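Local structure of phosphoenolpyruvate-protein phosphotransferase (Acinetobacter sp., 3CI6) at residues 18-23 and 154-159; 10-15 and 147-152; 99-104 and 111-116. The protein probably transfers, as the whole enzyme of which this chain is the GAF domain, the phosphoryl group of phosphoenolpyruvate to a histidine of a protein. All coordinates share one frame; numbering follows the deposited sequence.

Contacts 1 and 2 join the same two helices, 7-20 and 144-167, at successive levels with centres about 11 Å apart; both are buried and both touch the second subunit. Contact 2 is almost wholly apolar, an aromatic ring met by leucine and isoleucine, whereas contact 1, near the end of helix 7-20, brings a glutamine amide and a water between the helices. Contact 3 lies at the surface, within the loop joining strands 92-94 and 116-124, and its centre is about 30 Å from that of contact 1 and about 27 Å from that of contact 2. There a carboxylate meets the end of an isoleucine, and less surface is buried than in either helix contact.

Contact 1 of 3, residues 18-23 and 154-159; sequences EINSSV and CAQLSG
Gln156 reaches from helix 144-167 to the last turn of helix 7-20 and lays its amide against Ile19 and Asn20. The contact joins the end of the N-terminal helix to the C-terminal helix of the GAF domain, where both face the second subunit. The CG of Gln156 stands anti to the backbone N (chi1 178°) and the chain runs on extended, carrying the amide the full length of the side chain out from its own helix. The two side chains pass at a slant: CG2 of Ile19 comes 3.6 Å from Gln156 NE2, and CD1 of Ile19 lies 3.9 Å from Gln156 OE1, so the branches of the isoleucine attend to different ends of the amide. Ile19 manages this with CG2 anti to its backbone N and CG1 turned beside it (chi1 -66°). The one apolar pair between the segments, Ile19 CG2 to Leu157 CD2 at 3.9 Å, is less certain, because Leu157 was modelled in two conformers.

Gln156 NE2 also passes 3.5 Å from Asn20 N, but both are donors and no bond results. The amide nitrogen is hydrogen-bonded instead to Val16 O, one turn back along helix 7-20. A water takes a further hydrogen from Gln156 NE2 at 3.0 Å and one from Asn20 ND2 at 2.9 Å; Asn20 ND2 is bonded as well to Met123 O of the second subunit. At the helix end, the carbonyl of Ile19 accepts from both the hydroxyl and the backbone N of Ser22, with Ser22 OG 2.7 Å from Ile19 O. Ser22 OG is tied in turn to Ser28 OG at the start of helix 25-40.

The amide is thus held through its nitrogen alone: Gln156 OE1 is buried against isoleucine with no polar partner in the model, probably a cost, offset by the bonds of the amide nitrogen to Val16 O and water.

Contact 2 of 3, residues 10-15 and 147-152; sequences DTLRRI and ESFLVT
Leu12 and Phe149 both hold CG anti to the backbone N (chi1 175° and 171°), which swings the leucine branch and the aromatic ring out from their helices into the interface between them. The two side chains lie alongside each other, pointing opposite ways, and Leu12 CD1 settles 3.9 Å from Phe149 CD1, approaching the ring obliquely. Ile15, one turn further on, meets the same ring differently. Its CD1 lies at the ring edge, in the ring plane, 3.7 Å from Phe149 CZ, the two side chains running at about a right angle. Two methyl groups of helix 7-20 thus touch the CD1-CE1-CZ side of the ring, the isoleucine one at the edge and the leucine one obliquely, while the other methyl of Leu12, CD2, rests 4.0 Å from Thr152 CG2.

Segments 10-15 and 147-152 run nearly parallel, at 19°, with axes 11.0 Å apart at their closest, consistent with the bulk of the ring between them. In this GAF domain, helix 144-167 packs on the antiparallel sheet through Leu150 and Val151, which touch strand 116-124, and helix 7-20 forms an outer layer over it. Helix 25-40 joins the group, its Ala39 touching both Thr11 and Phe149.

Thr152 sets its methyl against Leu12 and its hydroxyl back on its own helix, where Thr152 OG1 donates to Ser148 O at 2.9 Å. The hydroxyl shares that carbonyl oxygen with the ordinary helical bond, Thr152 N to Ser148 O at 3.1 Å. Beyond the apolar core the helices border the second subunit: Glu147 forms a salt bridge with Arg13 of that subunit, Ser148 OG is hydrogen-bonded to its Asp10, and its Leu12 packs on Thr152.

Contact 3 of 3, residues 99-104 and 111-116; sequences KHERFA and EEIYNS
The long loop between strands 92-94 and 116-124 folds back on itself at the surface of the GAF domain, and Glu101, the first residue of a type I beta turn ending at Ala104, meets Ile113 on the returning limb. A first torsion of -163° and an extended chain beyond it carry the carboxylate of Glu101 across to the end of Ile113. Ile113 CD1 lies ahead of the two oxygens but tilted out of the carboxylate plane, 3.1 Å from Glu101 OE2 and 3.3 Å from Glu101 OE1, the side chains crossing at about a right angle. The shorter distance is tight for a methyl and an oxygen. Ile113 moreover has CG2 in the crowded position between backbone N and carbonyl carbon, so the detail is doubtful. The turn itself closes with a weak bond, Ala104 N to Glu101 O at 3.3 Å.

Backbone hydrogen bonds of Asn115 to Ala97 and Lys137 tie the returning limb to its surroundings. Between the two limbs, by contrast, a carboxylate faces a hydrocarbon tip without any polar bond, so the pair probably contributes little to fixing this surface loop.

Contact 1 of 3, residues 18-23 and 154-159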
loop_
_atom_site.group_PDB
_atom_site.type_symbol
_atom_site.label_atom_id
_atom_site.label_comp_id
_atom_site.label_asym_id
_atom_site.label_seq_id
_atom_site.Cartn_x
_atom_site.Cartn_y
_atom_site.Cartn_z
ATOM N N GLU B 18 -11.217 2.016 0.956
ATOM C CA GLU B 18 -12.168 1.316 0.102
ATOM C C GLU B 18 -11.513 0.093 -0.525
ATOM O O GLU B 18 -12.140 -0.986 -0.576
ATOM C CB GLU B 18 -12.733 2.259 -0.955
ATOM C CG GLU B 18 -13.972 1.706 -1.645
ATOM C CD GLU B 18 -14.506 2.589 -2.769
ATOM O OE1 GLU B 18 -13.965 3.679 -3.049
ATOM O OE2 GLU B 18 -15.498 2.142 -3.388
ATOM N N ILE B 19 -10.273 0.203 -0.980
ATOM C CA ILE B 19 -9.569 -0.986 -1.513
ATOM C C ILE B 19 -9.369 -2.037 -0.409
ATOM O O ILE B 19 -9.540 -3.253 -0.611
ATOM C CB ILE B 19 -8.228 -0.606 -2.145
ATOM C CG1 ILE B 19 -8.428 0.246 -3.392
ATOM C CG2 ILE B 19 -7.419 -1.856 -2.506
ATOM C CD1 ILE B 19 -7.159 0.921 -3.899
ATOM N N ASN B 20 -8.987 -1.573 0.778
ATOM C CA ASN B 20 -8.626 -2.458 1.863
ATOM C C ASN B 20 -9.792 -3.324 2.296
ATOM O O ASN B 20 -9.579 -4.520 2.575
ATOM C CB ASN B 20 -8.008 -1.637 2.987
ATOM C CG ASN B 20 -7.558 -2.475 4.130
ATOM O OD1 ASN B 20 -8.157 -2.414 5.208
ATOM N ND2 ASN B 20 -6.520 -3.293 3.925
ATOM N N SER B 21 -11.008 -2.766 2.254
ATOM C CA SER B 21 -12.244 -3.437 2.689
ATOM C C SER B 21 -13.007 -4.088 1.546
ATOM O O SER B 21 -14.165 -4.493 1.713
ATOM C CB SER B 21 -13.184 -2.433 3.333
ATOM O OG SER B 21 -12.622 -1.906 4.510
ATOM N N SER B 22 -12.407 -4.135 0.374
ATOM C CA SER B 22 -13.027 -4.802 -0.759
ATOM C C SER B 22 -12.799 -6.297 -0.627
ATOM O O SER B 22 -11.804 -6.699 -0.037
ATOM C CB SER B 22 -12.470 -4.262 -2.066
ATOM O OG SER B 22 -11.152 -4.633 -2.271
ATOM N N VAL B 23 -13.701 -7.070 -1.225
ATOM C CA VAL B 23 -13.821 -8.497 -0.979
ATOM C C VAL B 23 -12.983 -9.368 -1.927
ATOM O O VAL B 23 -12.821 -10.565 -1.675
ATOM C CB VAL B 23 -15.315 -8.937 -1.077
ATOM C CG1 VAL B 23 -16.205 -8.019 -0.208
ATOM C CG2 VAL B 23 -15.810 -8.897 -2.508
ATOM N N CYS B 154 -0.136 1.710 -5.595
ATOM C CA CYS B 154 0.372 0.483 -6.185
ATOM C C CYS B 154 0.955 -0.447 -5.096
ATOM O O CYS B 154 0.846 -1.685 -5.173
ATOM C CB CYS B 154 1.423 0.779 -7.240
ATOM S SG CYS B 154 0.737 1.362 -8.790
ATOM N N ALA B 155 1.588 0.145 -4.075
ATOM C CA ALA B 155 2.192 -0.656 -3.005
ATOM C C ALA B 155 1.109 -1.360 -2.211
ATOM O O ALA B 155 1.298 -2.525 -1.766
ATOM C CB ALA B 155 2.963 0.248 -2.106
ATOM N N GLN B 156 -0.040 -0.721 -2.060
ATOM C CA GLN B 156 -1.165 -1.391 -1.395
ATOM C C GLN B 156 -1.647 -2.550 -2.245
ATOM O O GLN B 156 -1.844 -3.695 -1.746
ATOM C CB GLN B 156 -2.332 -0.454 -1.168
ATOM C CG GLN B 156 -3.506 -1.161 -0.521
ATOM C CD GLN B 156 -4.691 -0.285 -0.313
ATOM O OE1 GLN B 156 -4.754 0.838 -0.838
ATOM N NE2 GLN B 156 -5.650 -0.767 0.433
ATOM N N LEU B 157 -1.816 -2.321 -3.544
ATOM C CA LEU B 157 -2.303 -3.407 -4.410
ATOM C C LEU B 157 -1.284 -4.519 -4.515
ATOM O O LEU B 157 -1.647 -5.663 -4.742
ATOM C CB LEU B 157 -2.691 -2.920 -5.804
ATOM C CG LEU B 157 -4.002 -2.160 -5.923
ATOM C CD1 LEU B 157 -4.095 -1.695 -7.350
ATOM C CD2 LEU B 157 -5.221 -2.948 -5.507
ATOM N N SER B 158 -0.006 -4.204 -4.351
ATOM C CA SER B 158 1.002 -5.258 -4.548
ATOM C C SER B 158 0.764 -6.464 -3.659
ATOM O O SER B 158 0.897 -7.617 -4.106
ATOM C CB SER B 158 2.399 -4.690 -4.370
ATOM O OG SER B 158 2.725 -4.482 -3.018
ATOM N N GLY B 159 0.378 -6.242 -2.392
ATOM C CA GLY B 159 0.080 -7.344 -1.494
ATOM C C GLY B 159 -1.254 -7.993 -1.716
ATOM O O GLY B 159 -1.370 -9.187 -1.527
HETATM O O HOH W 1 -5.489 -3.707 1.198
#

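Contact 2 of 3, residues 10-15 and 147-152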
loop_
_atom_site.group_PDB
_atom_site.type_symbol
_atom_site.label_atom_id
_atom_site.label_comp_id
_atom_site.label_asym_id
_atom_site.label_seq_id
_atom_site.Cartn_x
_atom_site.Cartn_y
_atom_site.Cartn_z
ATOM N N ASP B 10 -6.054 12.904 2.576
ATOM C CA ASP B 10 -7.401 12.425 2.898
ATOM C C ASP B 10 -8.000 11.639 1.726
ATOM O O ASP B 10 -8.627 10.603 1.929
ATOM C CB ASP B 10 -8.363 13.542 3.275
ATOM C CG ASP B 10 -8.105 14.138 4.637
ATOM O OD1 ASP B 10 -7.467 13.474 5.490
ATOM O OD2 ASP B 10 -8.549 15.314 4.821
ATOM N N THR B 11 -7.811 12.132 0.509
ATOM C CA THR B 11 -8.276 11.439 -0.700
ATOM C C THR B 11 -7.598 10.065 -0.829
ATOM O O THR B 11 -8.250 9.033 -1.049
ATOM C CB THR B 11 -8.028 12.295 -1.915
ATOM O OG1 THR B 11 -8.854 13.452 -1.820
ATOM C CG2 THR B 11 -8.342 11.522 -3.233
ATOM N N LEU B 12 -6.283 10.048 -0.648
ATOM C CA LEU B 12 -5.538 8.791 -0.691
ATOM C C LEU B 12 -6.055 7.804 0.355
ATOM O O LEU B 12 -6.325 6.651 0.064
ATOM C CB LEU B 12 -4.053 9.061 -0.469
ATOM C CG LEU B 12 -3.125 7.876 -0.358
ATOM C CD1 LEU B 12 -3.138 6.985 -1.598
ATOM C CD2 LEU B 12 -1.690 8.367 -0.176
ATOM N N ARG B 13 -6.212 8.273 1.588
ATOM C CA ARG B 13 -6.727 7.444 2.670
ATOM C C ARG B 13 -8.105 6.877 2.338
ATOM O O ARG B 13 -8.352 5.707 2.590
ATOM C CB ARG B 13 -6.820 8.279 3.938
ATOM C CG ARG B 13 -7.359 7.479 5.100
ATOM C CD ARG B 13 -7.547 8.288 6.311
ATOM N NE ARG B 13 -8.240 7.521 7.358
ATOM C CZ ARG B 13 -8.275 7.899 8.636
ATOM N NH1 ARG B 13 -7.638 8.992 9.018
ATOM N NH2 ARG B 13 -8.945 7.171 9.528
ATOM N N ARG B 14 -8.971 7.693 1.772
ATOM C CA ARG B 14 -10.311 7.239 1.417
ATOM C C ARG B 14 -10.252 6.080 0.427
ATOM O O ARG B 14 -10.971 5.082 0.580
ATOM C CB ARG B 14 -11.105 8.389 0.818
ATOM C CG ARG B 14 -12.483 8.029 0.479
ATOM C CD ARG B 14 -13.398 9.241 0.381
ATOM N NE ARG B 14 -12.865 10.340 -0.412
ATOM C CZ ARG B 14 -12.667 10.312 -1.730
ATOM N NH1 ARG B 14 -12.178 11.402 -2.326
ATOM N NH2 ARG B 14 -12.922 9.220 -2.466
ATOM N N ILE B 15 -9.409 6.215 -0.588
ATOM C CA ILE B 15 -9.276 5.169 -1.597
ATOM C C ILE B 15 -8.631 3.933 -0.996
ATOM O O ILE B 15 -9.094 2.808 -1.211
ATOM C CB ILE B 15 -8.459 5.663 -2.805
ATOM C CG1 ILE B 15 -9.121 6.869 -3.436
ATOM C CG2 ILE B 15 -8.326 4.544 -3.827
ATOM C CD1 ILE B 15 -8.270 7.685 -4.421
ATOM N N GLU B 147 2.947 11.197 -8.777
ATOM C CA GLU B 147 3.772 9.981 -8.717
ATOM C C GLU B 147 3.700 9.327 -7.332
ATOM O O GLU B 147 3.516 8.103 -7.200
ATOM C CB GLU B 147 5.228 10.288 -9.076
ATOM C CG GLU B 147 5.422 10.703 -10.517
ATOM C CD GLU B 147 6.876 10.873 -10.905
ATOM O OE1 GLU B 147 7.787 10.630 -10.092
ATOM O OE2 GLU B 147 7.134 11.194 -12.098
ATOM N N SER B 148 3.825 10.142 -6.286
ATOM C CA SER B 148 3.776 9.616 -4.917
ATOM C C SER B 148 2.456 8.953 -4.588
ATOM O O SER B 148 2.438 7.901 -3.968
ATOM C CB SER B 148 4.090 10.707 -3.925
ATOM O OG SER B 148 5.402 11.171 -4.034
ATOM N N PHE B 149 1.350 9.566 -4.994
ATOM C CA PHE B 149 0.010 9.029 -4.837
ATOM C C PHE B 149 -0.089 7.652 -5.469
ATOM O O PHE B 149 -0.552 6.693 -4.855
ATOM C CB PHE B 149 -0.956 10.049 -5.475
ATOM C CG PHE B 149 -2.401 9.602 -5.630
ATOM C CD1 PHE B 149 -3.218 9.506 -4.532
ATOM C CD2 PHE B 149 -2.975 9.450 -6.896
ATOM C CE1 PHE B 149 -4.581 9.186 -4.652
ATOM C CE2 PHE B 149 -4.335 9.127 -7.034
ATOM C CZ PHE B 149 -5.123 8.977 -5.907
ATOM N N LEU B 150 0.336 7.570 -6.732
ATOM C CA LEU B 150 0.216 6.308 -7.457
ATOM C C LEU B 150 1.138 5.257 -6.888
ATOM O O LEU B 150 0.766 4.084 -6.836
ATOM C CB LEU B 150 0.492 6.518 -8.940
ATOM C CG LEU B 150 -0.507 7.410 -9.667
ATOM C CD1 LEU B 150 -0.079 7.601 -11.121
ATOM C CD2 LEU B 150 -1.932 6.866 -9.561
ATOM N N VAL B 151 2.379 5.625 -6.543
ATOM C CA VAL B 151 3.290 4.647 -5.920
ATOM C C VAL B 151 2.660 4.029 -4.668
ATOM O O VAL B 151 2.727 2.815 -4.441
ATOM C CB VAL B 151 4.679 5.253 -5.667
ATOM C CG1 VAL B 151 5.540 4.383 -4.738
ATOM C CG2 VAL B 151 5.382 5.535 -6.998
ATOM N N THR B 152 2.044 4.859 -3.833
ATOM C CA THR B 152 1.464 4.382 -2.585
ATOM C C THR B 152 0.289 3.438 -2.841
ATOM O O THR B 152 0.225 2.349 -2.249
ATOM C CB THR B 152 1.083 5.571 -1.699
ATOM O OG1 THR B 152 2.253 6.385 -1.459
ATOM C CG2 THR B 152 0.477 5.036 -0.364
#

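Contact 3 of 3, residues 99-104 and 111-116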
loop_
_atom_site.group_PDB
_atom_site.type_symbol
_atom_site.label_atom_id
_atom_site.label_comp_id
_atom_site.label_asym_id
_atom_site.label_seq_id
_atom_site.Cartn_x
_atom_site.Cartn_y
_atom_site.Cartn_z
ATOM N N LYS B 99 6.660 11.561 -28.864
ATOM C CA LYS B 99 8.051 11.449 -29.284
ATOM C C LYS B 99 8.553 10.004 -29.207
ATOM O O LYS B 99 9.588 9.673 -29.789
ATOM C CB LYS B 99 8.918 12.394 -28.452
ATOM C CG LYS B 99 8.610 13.848 -28.756
ATOM C CD LYS B 99 8.940 14.738 -27.594
ATOM C CE LYS B 99 8.958 16.200 -27.989
ATOM N NZ LYS B 99 9.167 17.077 -26.789
ATOM N N HIS B 100 7.809 9.143 -28.514
ATOM C CA HIS B 100 8.197 7.741 -28.333
ATOM C C HIS B 100 7.124 6.789 -28.853
ATOM O O HIS B 100 7.133 5.622 -28.490
ATOM C CB HIS B 100 8.458 7.472 -26.843
ATOM C CG HIS B 100 9.467 8.405 -26.245
ATOM N ND1 HIS B 100 10.820 8.149 -26.284
ATOM C CD2 HIS B 100 9.327 9.601 -25.626
ATOM C CE1 HIS B 100 11.472 9.146 -25.715
ATOM N NE2 HIS B 100 10.588 10.038 -25.301
ATOM N N GLU B 101 6.230 7.284 -29.712
ATOM C CA GLU B 101 5.056 6.504 -30.152
ATOM C C GLU B 101 5.409 5.369 -31.112
ATOM O O GLU B 101 4.766 4.307 -31.120
ATOM C CB GLU B 101 4.012 7.417 -30.814
ATOM C CG GLU B 101 2.626 6.781 -30.918
ATOM C CD GLU B 101 1.646 7.619 -31.727
ATOM O OE1 GLU B 101 1.685 8.869 -31.612
ATOM O OE2 GLU B 101 0.829 7.019 -32.484
ATOM N N ARG B 102 6.420 5.590 -31.940
ATOM C CA ARG B 102 6.684 4.640 -33.025
ATOM C C ARG B 102 6.979 3.219 -32.498
ATOM O O ARG B 102 6.497 2.219 -33.071
ATOM C CB ARG B 102 7.821 5.147 -33.919
ATOM C CG ARG B 102 8.204 4.186 -35.023
ATOM C CD ARG B 102 9.282 4.774 -35.893
ATOM N NE ARG B 102 8.780 5.828 -36.765
ATOM C CZ ARG B 102 9.122 7.116 -36.713
ATOM N NH1 ARG B 102 8.582 7.949 -37.596
ATOM N NH2 ARG B 102 9.973 7.585 -35.794
ATOM N N PHE B 103 7.770 3.133 -31.422
ATOM C CA PHE B 103 8.136 1.839 -30.838
ATOM C C PHE B 103 7.636 1.701 -29.407
ATOM O O PHE B 103 8.215 0.963 -28.583
ATOM C CB PHE B 103 9.649 1.632 -30.927
ATOM C CG PHE B 103 10.201 1.795 -32.333
ATOM C CD1 PHE B 103 10.177 0.735 -33.228
ATOM C CD2 PHE B 103 10.753 3.008 -32.755
ATOM C CE1 PHE B 103 10.683 0.879 -34.507
ATOM C CE2 PHE B 103 11.250 3.158 -34.043
ATOM C CZ PHE B 103 11.218 2.090 -34.924
ATOM N N ALA B 104 6.547 2.410 -29.116
ATOM C CA ALA B 104 5.866 2.317 -27.812
ATOM C C ALA B 104 5.120 1.004 -27.626
ATOM O O ALA B 104 4.823 0.602 -26.488
ATOM C CB ALA B 104 4.895 3.490 -27.652
ATOM N N GLU B 111 -9.072 3.264 -31.622
ATOM C CA GLU B 111 -8.656 4.372 -32.497
ATOM C C GLU B 111 -7.826 5.429 -31.768
ATOM O O GLU B 111 -6.882 5.984 -32.339
ATOM C CB GLU B 111 -9.883 5.087 -33.094
ATOM C CG GLU B 111 -10.998 4.196 -33.628
ATOM C CD GLU B 111 -10.582 3.343 -34.810
ATOM O OE1 GLU B 111 -9.448 3.506 -35.320
ATOM O OE2 GLU B 111 -11.407 2.505 -35.226
ATOM N N GLU B 112 -8.185 5.685 -30.509
ATOM C CA GLU B 112 -7.697 6.842 -29.733
ATOM C C GLU B 112 -6.175 6.907 -29.614
ATOM O O GLU B 112 -5.510 5.870 -29.535
ATOM C CB GLU B 112 -8.303 6.816 -28.320
ATOM C CG GLU B 112 -9.834 6.688 -28.256
ATOM C CD GLU B 112 -10.555 7.988 -27.925
ATOM O OE1 GLU B 112 -10.053 9.075 -28.285
ATOM O OE2 GLU B 112 -11.628 7.918 -27.300
ATOM N N ILE B 113 -5.629 8.128 -29.604
ATOM C CA ILE B 113 -4.194 8.362 -29.395
ATOM C C ILE B 113 -4.014 9.114 -28.064
ATOM O O ILE B 113 -4.705 10.110 -27.769
ATOM C CB ILE B 113 -3.557 9.146 -30.581
ATOM C CG1 ILE B 113 -2.063 8.847 -30.729
ATOM C CG2 ILE B 113 -3.749 10.654 -30.445
ATOM C CD1 ILE B 113 -1.584 8.899 -32.179
ATOM N N TYR B 114 -3.096 8.608 -27.251
ATOM C CA TYR B 114 -2.808 9.215 -25.968
ATOM C C TYR B 114 -1.383 9.716 -25.959
ATOM O O TYR B 114 -0.442 8.923 -25.945
ATOM C CB TYR B 114 -3.027 8.196 -24.832
ATOM C CG TYR B 114 -4.448 7.673 -24.792
ATOM C CD1 TYR B 114 -5.468 8.460 -24.351
ATOM C CD2 TYR B 114 -4.743 6.362 -25.173
ATOM C CE1 TYR B 114 -6.781 8.009 -24.336
ATOM C CE2 TYR B 114 -6.052 5.881 -25.140
ATOM C CZ TYR B 114 -7.064 6.715 -24.728
ATOM O OH TYR B 114 -8.376 6.282 -24.704
ATOM N N ASN B 115 -1.225 11.029 -25.887
ATOM C CA ASN B 115 0.085 11.648 -25.968
ATOM C C ASN B 115 0.745 11.899 -24.639
ATOM O O ASN B 115 1.803 12.507 -24.589
ATOM C CB ASN B 115 -0.000 12.943 -26.759
ATOM C CG ASN B 115 -0.273 12.686 -28.231
ATOM O OD1 ASN B 115 0.328 11.790 -28.829
ATOM N ND2 ASN B 115 -1.241 13.379 -28.773
ATOM N N SER B 116 0.134 11.435 -23.550
ATOM C CA SER B 116 0.812 11.394 -22.257
ATOM C C SER B 116 0.721 9.970 -21.697
ATOM O O SER B 116 -0.277 9.290 -21.877
ATOM C CB SER B 116 0.191 12.391 -21.280
ATOM O OG SER B 116 -0.964 11.830 -20.679
#